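Phosphoribosylaminoimidazole carboxylase (Bombyx mori, PDB 4JA0) is the bifunctional enzyme PAICS, which probably carboxylates aminoimidazole ribonucleotide and then joins the product to aspartate in purine biosynthesis. Local coordinates at residues 284-289 with 294-299; 323-328 with 385-390; 312-317 with 338-343. One frame throughout, in Å; residues are numbered along the deposited sequence.

Contact 1: 284-289 with 294-299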
loop_
_atom_site.group_PDB
_atom_site.type_symbol
_atom_site.label_atom_id
_atom_site.label_comp_id
_atom_site.label_asym_id
_atom_site.label_seq_id
_atom_site.Cartn_x
_atom_site.Cartn_y
_atom_site.Cartn_z
ATOM N N LYS A 284 -26.587 9.879 9.587
ATOM C CA LYS A 284 -26.444 8.509 10.067
ATOM C C LYS A 284 -25.855 8.454 11.471
ATOM O O LYS A 284 -26.203 7.553 12.259
ATOM C CB LYS A 284 -25.573 7.661 9.136
ATOM C CG LYS A 284 -26.265 7.179 7.887
ATOM C CD LYS A 284 -25.357 6.202 7.144
ATOM C CE LYS A 284 -25.995 5.714 5.853
ATOM N NZ LYS A 284 -25.313 4.502 5.294
ATOM N N ILE A 285 -24.937 9.372 11.770
ATOM C CA ILE A 285 -24.394 9.470 13.114
ATOM C C ILE A 285 -25.485 9.964 14.017
ATOM O O ILE A 285 -25.750 9.372 15.063
ATOM C CB ILE A 285 -23.215 10.449 13.216
ATOM C CG1 ILE A 285 -22.092 10.021 12.266
ATOM C CG2 ILE A 285 -22.712 10.520 14.657
ATOM C CD1 ILE A 285 -20.906 10.913 12.288
ATOM N N ALA A 286 -26.148 11.027 13.586
ATOM C CA ALA A 286 -27.181 11.640 14.406
ATOM C C ALA A 286 -28.268 10.628 14.776
ATOM O O ALA A 286 -28.655 10.501 15.958
ATOM C CB ALA A 286 -27.792 12.852 13.682
ATOM N N LYS A 287 -28.722 9.887 13.766
ATOM C CA LYS A 287 -29.832 8.963 13.929
ATOM C C LYS A 287 -29.460 7.960 14.983
ATOM O O LYS A 287 -30.235 7.696 15.883
ATOM C CB LYS A 287 -30.122 8.260 12.613
ATOM C CG LYS A 287 -31.222 7.243 12.620
ATOM C CD LYS A 287 -32.529 7.838 13.024
ATOM C CE LYS A 287 -33.556 6.754 12.959
ATOM N NZ LYS A 287 -33.404 6.083 11.629
ATOM N N ALA A 288 -28.241 7.449 14.898
ATOM C CA ALA A 288 -27.776 6.446 15.835
ATOM C C ALA A 288 -27.698 6.970 17.272
ATOM O O ALA A 288 -28.062 6.274 18.218
ATOM C CB ALA A 288 -26.432 5.920 15.390
ATOM N N ALA A 289 -27.200 8.188 17.430
ATOM C CA ALA A 289 -26.965 8.747 18.745
ATOM C C ALA A 289 -28.269 9.116 19.408
ATOM O O ALA A 289 -28.444 8.929 20.620
ATOM C CB ALA A 289 -26.072 9.957 18.640
ATOM N N LEU A 294 -29.085 10.520 22.837
ATOM C CA LEU A 294 -28.193 11.678 22.885
ATOM C C LEU A 294 -28.797 12.932 22.237
ATOM O O LEU A 294 -29.656 12.832 21.356
ATOM C CB LEU A 294 -26.850 11.333 22.231
ATOM C CG LEU A 294 -26.070 10.167 22.843
ATOM C CD1 LEU A 294 -24.783 9.935 22.070
ATOM C CD2 LEU A 294 -25.749 10.434 24.309
ATOM N N ASP A 295 -28.350 14.106 22.687
ATOM C CA ASP A 295 -28.736 15.359 22.059
ATOM C C ASP A 295 -27.635 15.769 21.108
ATOM O O ASP A 295 -26.501 16.056 21.522
ATOM C CB ASP A 295 -28.937 16.462 23.093
ATOM C CG ASP A 295 -29.813 16.029 24.211
ATOM O OD1 ASP A 295 -30.540 15.032 24.022
ATOM O OD2 ASP A 295 -29.763 16.673 25.278
ATOM N N VAL A 296 -27.989 15.827 19.835
ATOM C CA VAL A 296 -27.026 15.974 18.779
ATOM C C VAL A 296 -27.280 17.230 17.976
ATOM O O VAL A 296 -28.394 17.451 17.504
ATOM C CB VAL A 296 -27.118 14.776 17.840
ATOM C CG1 VAL A 296 -25.972 14.792 16.809
ATOM C CG2 VAL A 296 -27.113 13.533 18.652
ATOM N N ASP A 297 -26.220 18.011 17.774
ATOM C CA ASP A 297 -26.243 19.142 16.857
ATOM C C ASP A 297 -25.339 18.852 15.673
ATOM O O ASP A 297 -24.206 18.387 15.839
ATOM C CB ASP A 297 -25.754 20.421 17.532
ATOM C CG ASP A 297 -26.868 21.236 18.098
ATOM O OD1 ASP A 297 -28.031 20.990 17.705
ATOM O OD2 ASP A 297 -26.569 22.153 18.896
ATOM N N LEU A 298 -25.848 19.128 14.478
ATOM C CA LEU A 298 -25.054 19.032 13.264
ATOM C C LEU A 298 -24.597 20.430 12.855
ATOM O O LEU A 298 -25.421 21.323 12.661
ATOM C CB LEU A 298 -25.874 18.408 12.138
ATOM C CG LEU A 298 -26.356 16.971 12.336
ATOM C CD1 LEU A 298 -27.064 16.456 11.084
ATOM C CD2 LEU A 298 -25.194 16.061 12.709
ATOM N N ARG A 299 -23.293 20.627 12.719
ATOM C CA ARG A 299 -22.792 21.929 12.314
ATOM C C ARG A 299 -21.861 21.823 11.110
ATOM O O ARG A 299 -21.170 20.832 10.935
ATOM C CB ARG A 299 -22.080 22.627 13.483
ATOM C CG ARG A 299 -22.862 22.650 14.768
ATOM C CD ARG A 299 -24.117 23.469 14.612
ATOM N NE ARG A 299 -23.797 24.782 14.085
ATOM C CZ ARG A 299 -23.558 25.848 14.846
ATOM N NH1 ARG A 299 -23.605 25.746 16.170
ATOM N NH2 ARG A 299 -23.255 27.011 14.278
#
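A286 turns its methyl from helix 279-291 onto the strand that follows, where CB meets V296 CG1 at 4.1 Å and, about as near, L298 CD2. A side chain this small suits the spot, since it lets two branched residues of the strand come close to the helix backbone. A289, three residues on, faces the strand again. Its CB rests 3.7 Å from V296 CG2 and touches L294 CD1 as well. V296 therefore spans almost a turn of helix: with CG1 anti to the backbone N (chi1 -172°), one branch reaches A286 and the other A289. A289 also joins the two segments through its backbone, because its carbonyl O accepts the N-H of L294 at 2.8 Å. That bond is fairly straight, 156° at the hydrogen, but the nitrogen stands well above the carbonyl plane. The helix axis and strand run almost antiparallel, as the tight return between them demands. On the strand, D297 points away from the helix, and both it and R299 bond to the hydroxyl of Y317. Chemically, then, the interface is buried and made of alkyl groups, which hold the helix on the strand by fit of shape and exclusion of water, while the single backbone bond fixes the turn between them.

Contact 2: 323-328 with 385-390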
loop_
_atom_site.group_PDB
_atom_site.type_symbol
_atom_site.label_atom_id
_atom_site.label_comp_id
_atom_site.label_asym_id
_atom_site.label_seq_id
_atom_site.Cartn_x
_atom_site.Cartn_y
_atom_site.Cartn_z
ATOM N N ALA A 323 -21.986 17.943 29.813
ATOM C CA ALA A 323 -20.968 17.167 29.119
ATOM C C ALA A 323 -20.952 17.508 27.629
ATOM O O ALA A 323 -21.981 17.848 27.035
ATOM C CB ALA A 323 -21.218 15.694 29.315
ATOM N N LEU A 324 -19.790 17.353 27.011
ATOM C CA LEU A 324 -19.641 17.791 25.650
ATOM C C LEU A 324 -18.736 16.861 24.875
ATOM O O LEU A 324 -17.601 16.606 25.278
ATOM C CB LEU A 324 -19.082 19.216 25.657
ATOM C CG LEU A 324 -18.890 19.937 24.334
ATOM C CD1 LEU A 324 -20.215 20.012 23.609
ATOM C CD2 LEU A 324 -18.332 21.322 24.602
ATOM N N VAL A 325 -19.239 16.356 23.755
ATOM C CA VAL A 325 -18.445 15.536 22.845
ATOM C C VAL A 325 -18.520 16.079 21.429
ATOM O O VAL A 325 -19.620 16.305 20.913
ATOM C CB VAL A 325 -18.926 14.094 22.837
ATOM C CG1 VAL A 325 -18.203 13.330 21.760
ATOM C CG2 VAL A 325 -18.661 13.460 24.171
ATOM N N PHE A 326 -17.359 16.283 20.805
ATOM C CA PHE A 326 -17.280 16.697 19.398
ATOM C C PHE A 326 -16.970 15.544 18.456
ATOM O O PHE A 326 -16.033 14.771 18.689
ATOM C CB PHE A 326 -16.209 17.755 19.200
ATOM C CG PHE A 326 -16.487 19.026 19.906
ATOM C CD1 PHE A 326 -17.617 19.766 19.594
ATOM C CD2 PHE A 326 -15.606 19.506 20.862
ATOM C CE1 PHE A 326 -17.882 20.962 20.247
ATOM C CE2 PHE A 326 -15.856 20.709 21.513
ATOM C CZ PHE A 326 -16.995 21.436 21.209
ATOM N N ILE A 327 -17.743 15.449 17.381
ATOM C CA ILE A 327 -17.445 14.497 16.317
ATOM C C ILE A 327 -17.024 15.248 15.070
ATOM O O ILE A 327 -17.750 16.139 14.609
ATOM C CB ILE A 327 -18.645 13.577 16.027
ATOM C CG1 ILE A 327 -18.891 12.673 17.252
ATOM C CG2 ILE A 327 -18.413 12.755 14.740
ATOM C CD1 ILE A 327 -20.161 11.872 17.181
ATOM N N ALA A 328 -15.831 14.911 14.563
ATOM C CA ALA A 328 -15.272 15.577 13.380
ATOM C C ALA A 328 -15.391 14.744 12.122
ATOM O O ALA A 328 -14.755 13.683 11.996
ATOM C CB ALA A 328 -13.813 15.969 13.616
ATOM N N LEU A 385 -21.727 5.447 19.003
ATOM C CA LEU A 385 -21.516 4.555 20.126
ATOM C C LEU A 385 -20.381 5.045 21.030
ATOM O O LEU A 385 -20.495 4.990 22.256
ATOM C CB LEU A 385 -21.239 3.133 19.616
ATOM C CG LEU A 385 -22.398 2.299 19.055
ATOM C CD1 LEU A 385 -21.889 1.007 18.457
ATOM C CD2 LEU A 385 -23.420 1.974 20.152
ATOM N N MET A 386 -19.281 5.500 20.441
ATOM C CA MET A 386 -18.198 6.078 21.243
ATOM C C MET A 386 -18.704 7.278 22.052
ATOM O O MET A 386 -18.413 7.403 23.240
ATOM C CB MET A 386 -17.032 6.527 20.358
ATOM C CG MET A 386 -15.766 5.728 20.543
ATOM S SD MET A 386 -15.159 5.608 22.247
ATOM C CE MET A 386 -14.440 7.237 22.375
ATOM N N ALA A 387 -19.455 8.159 21.396
ATOM C CA ALA A 387 -20.042 9.321 22.050
ATOM C C ALA A 387 -20.980 8.880 23.167
ATOM O O ALA A 387 -20.969 9.444 24.274
ATOM C CB ALA A 387 -20.775 10.182 21.034
ATOM N N ALA A 388 -21.793 7.871 22.878
ATOM C CA ALA A 388 -22.699 7.316 23.888
ATOM C C ALA A 388 -21.960 6.730 25.086
ATOM O O ALA A 388 -22.311 7.010 26.233
ATOM C CB ALA A 388 -23.614 6.268 23.274
ATOM N N GLN A 389 -20.912 5.961 24.812
ATOM C CA GLN A 389 -20.136 5.332 25.870
ATOM C C GLN A 389 -19.483 6.380 26.767
ATOM O O GLN A 389 -19.366 6.177 27.980
ATOM C CB GLN A 389 -19.084 4.384 25.274
ATOM C CG GLN A 389 -19.666 3.084 24.711
ATOM C CD GLN A 389 -18.706 2.311 23.799
ATOM O OE1 GLN A 389 -17.691 2.838 23.334
ATOM N NE2 GLN A 389 -19.045 1.058 23.524
ATOM N N ILE A 390 -19.114 7.517 26.184
ATOM C CA ILE A 390 -18.484 8.594 26.944
ATOM C C ILE A 390 -19.500 9.285 27.859
ATOM O O ILE A 390 -19.237 9.509 29.044
ATOM C CB ILE A 390 -17.839 9.635 25.999
ATOM C CG1 ILE A 390 -16.590 9.035 25.341
ATOM C CG2 ILE A 390 -17.464 10.906 26.761
ATOM C CD1 ILE A 390 -16.035 9.827 24.219
#
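V325 and I390 meet through one methyl branch each, and their side chains pass at a slant, V325 CG2 lying 3.8 Å from I390 CG2. The two branches are set differently on their backbones. In V325 the other methyl, CG1, is anti to the backbone N (chi1 173°), which leaves CG2 beside that nitrogen; in I390 it is CG2 that lies anti to the nitrogen, and the longer CG1 arm leads elsewhere. V325 CG1 takes the second partner, A387, whose CB is 4.1 Å away. One valine thus covers two residues on the same side of the helix, three positions apart, and its beta-branched shape, which is well suited to a strand, offers a methyl to each. I327, two residues along on the same face of the strand, extends its CD1 to the methyl CB of A387, at 4.3 Å. The methyl of A387 thus meets both V325 and I327, and its small size lets the helix come close, with an axis distance of 9.3 Å. The helix runs nearly antiparallel to the strand, at 165°. Residues on its far side, A388 and Q389, are covered by helix 396-420, while M386 packs on I349 of the next strand and on G373 of a neighbouring subunit. L324 and F326 alternate to the opposite face of the sheet. A central parallel strand with aliphatic residues under a helix on one face, and further helices on the other, is the three-layer alpha/beta/alpha sandwich of the flavodoxin-like fold, to which the AIR carboxylase domain belongs.

Contact 3: 312-317 with 338-343; sequences RIMQQY and PVLSGN
L340 reaches M314 through one methyl, CD2, which lies 3.9 Å from M314 CB and also touches CG. The two side chains slide past one another in opposite directions, so the contact runs along their flanks. Both also touch F272 of strand 267-273, on the sheet below the helices; flexible, unbranched methionine and a branched leucine suit this oily junction between sheet and helices. At N343, the last residue of the segment, the methionine chain finds its second partner. M314 has CG between the backbone N and the carbonyl carbon (chi1 84°), and this setting, with a bend at the next bond, carries its sulfur and methyl across to N343, where CE lies 4.1 Å from N343 CB. The amide of N343 is turned back on the preceding turn of backbone: ND2 donates to the carbonyl O of V339 at 2.8 Å, with 161° at the hydrogen, and that oxygen lies close to the amide plane. The same nitrogen bonds to T307 OG1 of a neighbouring subunit, so it has two hydrogen-bond partners. Cutting M314 back to an alanine would probably lose the methyl's contact with N343 CB and the chain beyond CB that flanks L340, opening a gap between the helices. Helices 307-317 and 336-343 flank strand 323-329 in sequence and pack side by side on one face of the parallel sheet, opposite helix 279-291, as in the doubly wound alpha/beta/alpha flavodoxin-like fold of AIR carboxylase domains.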
loop_
_atom_site.group_PDB
_atom_site.type_symbol
_atom_site.label_atom_id
_atom_site.label_comp_id
_atom_site.label_asym_id
_atom_site.label_seq_id
_atom_site.Cartn_x
_atom_site.Cartn_y
_atom_site.Cartn_z
ATOM N N ARG A 312 -14.485 29.796 16.906
ATOM C CA ARG A 312 -15.523 30.594 17.554
ATOM C C ARG A 312 -16.775 29.732 17.818
ATOM O O ARG A 312 -17.396 29.839 18.868
ATOM C CB ARG A 312 -15.866 31.841 16.724
ATOM N N ILE A 313 -17.105 28.843 16.891
ATOM C CA ILE A 313 -18.265 27.987 17.068
ATOM C C ILE A 313 -18.022 26.990 18.184
ATOM O O ILE A 313 -18.884 26.772 19.035
ATOM C CB ILE A 313 -18.624 27.244 15.769
ATOM C CG1 ILE A 313 -19.027 28.250 14.682
ATOM C CG2 ILE A 313 -19.732 26.229 16.007
ATOM C CD1 ILE A 313 -19.587 27.607 13.439
ATOM N N MET A 314 -16.821 26.431 18.232
ATOM C CA MET A 314 -16.542 25.452 19.269
ATOM C C MET A 314 -16.425 26.109 20.642
ATOM O O MET A 314 -16.713 25.480 21.668
ATOM C CB MET A 314 -15.298 24.637 18.944
ATOM C CG MET A 314 -14.029 25.320 19.353
ATOM S SD MET A 314 -13.041 24.344 20.486
ATOM C CE MET A 314 -12.149 25.656 21.294
ATOM N N GLN A 315 -16.034 27.380 20.663
ATOM C CA GLN A 315 -15.948 28.087 21.930
ATOM C C GLN A 315 -17.354 28.348 22.469
ATOM O O GLN A 315 -17.585 28.313 23.680
ATOM C CB GLN A 315 -15.147 29.389 21.775
ATOM C CG GLN A 315 -13.632 29.169 21.793
ATOM C CD GLN A 315 -12.807 30.320 21.209
ATOM O OE1 GLN A 315 -13.314 31.187 20.490
ATOM N NE2 GLN A 315 -11.520 30.327 21.533
ATOM N N GLN A 316 -18.316 28.491 21.568
ATOM C CA GLN A 316 -19.685 28.731 21.988
ATOM C C GLN A 316 -20.263 27.508 22.663
ATOM O O GLN A 316 -20.977 27.640 23.650
ATOM C CB GLN A 316 -20.541 29.155 20.798
ATOM C CG GLN A 316 -20.188 30.540 20.269
ATOM C CD GLN A 316 -20.826 30.817 18.929
ATOM O OE1 GLN A 316 -21.363 29.915 18.284
ATOM N NE2 GLN A 316 -20.791 32.073 18.508
ATOM N N TYR A 317 -19.876 26.324 22.186
ATOM C CA TYR A 317 -20.308 25.068 22.792
ATOM C C TYR A 317 -19.609 24.858 24.136
ATOM O O TYR A 317 -20.151 24.216 25.035
ATOM C CB TYR A 317 -20.072 23.892 21.835
ATOM C CG TYR A 317 -21.123 23.792 20.766
ATOM C CD1 TYR A 317 -22.414 23.405 21.086
ATOM C CD2 TYR A 317 -20.840 24.094 19.446
ATOM C CE1 TYR A 317 -23.401 23.320 20.129
ATOM C CE2 TYR A 317 -21.820 24.021 18.476
ATOM C CZ TYR A 317 -23.102 23.632 18.828
ATOM O OH TYR A 317 -24.100 23.540 17.884
ATOM N N PRO A 338 -8.107 17.267 14.144
ATOM C CA PRO A 338 -6.874 17.635 14.851
ATOM C C PRO A 338 -6.825 19.066 15.296
ATOM O O PRO A 338 -6.241 19.330 16.345
ATOM C CB PRO A 338 -5.788 17.366 13.815
ATOM C CG PRO A 338 -6.338 16.197 13.038
ATOM C CD PRO A 338 -7.816 16.506 12.912
ATOM N N VAL A 339 -7.428 19.977 14.543
ATOM C CA VAL A 339 -7.440 21.375 14.972
ATOM C C VAL A 339 -8.363 21.565 16.187
ATOM O O VAL A 339 -7.987 22.247 17.138
ATOM C CB VAL A 339 -7.739 22.343 13.785
ATOM C CG1 VAL A 339 -8.300 23.673 14.260
ATOM C CG2 VAL A 339 -6.460 22.570 12.988
ATOM N N LEU A 340 -9.535 20.929 16.186
ATOM C CA LEU A 340 -10.384 20.924 17.383
ATOM C C LEU A 340 -9.642 20.350 18.569
ATOM O O LEU A 340 -9.603 20.934 19.655
ATOM C CB LEU A 340 -11.638 20.090 17.158
ATOM C CG LEU A 340 -12.692 20.740 16.267
ATOM C CD1 LEU A 340 -13.855 19.800 16.003
ATOM C CD2 LEU A 340 -13.178 22.017 16.939
ATOM N N SER A 341 -9.006 19.221 18.328
ATOM C CA SER A 341 -8.315 18.509 19.364
ATOM C C SER A 341 -7.246 19.402 19.995
ATOM O O SER A 341 -7.002 19.339 21.210
ATOM C CB SER A 341 -7.709 17.234 18.767
ATOM O OG SER A 341 -7.132 16.417 19.769
ATOM N N GLY A 342 -6.652 20.276 19.177
ATOM C CA GLY A 342 -5.612 21.172 19.661
ATOM C C GLY A 342 -6.120 22.395 20.432
ATOM O O GLY A 342 -5.367 23.052 21.148
ATOM N N ASN A 343 -7.403 22.701 20.283
ATOM C CA ASN A 343 -7.952 23.904 20.884
ATOM C C ASN A 343 -9.031 23.649 21.941
ATOM O O ASN A 343 -9.506 24.583 22.588
ATOM C CB ASN A 343 -8.458 24.846 19.792
ATOM C CG ASN A 343 -7.324 25.442 18.967
ATOM O OD1 ASN A 343 -6.714 26.433 19.349
ATOM N ND2 ASN A 343 -7.038 24.832 17.837
#

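From the N-terminal end, contact 1 comes first and closes at once, across the short return from helix 279-291 to strand 296-300. Segment 312-317 then opens contact 3, and 323-328 opens contact 2 before 338-343 closes contact 3; 385-390 finally closes contact 2, so these two loops cross whereas contact 1 stands in series before both. Contacts 1 and 2 share one face of the parallel sheet and meet where I285 packs on I327 and L294 on A388. Contact 3 lies on the other face, linked to contact 1 through Y317, and to contact 2 where L324 and F326 pack on that same tyrosine.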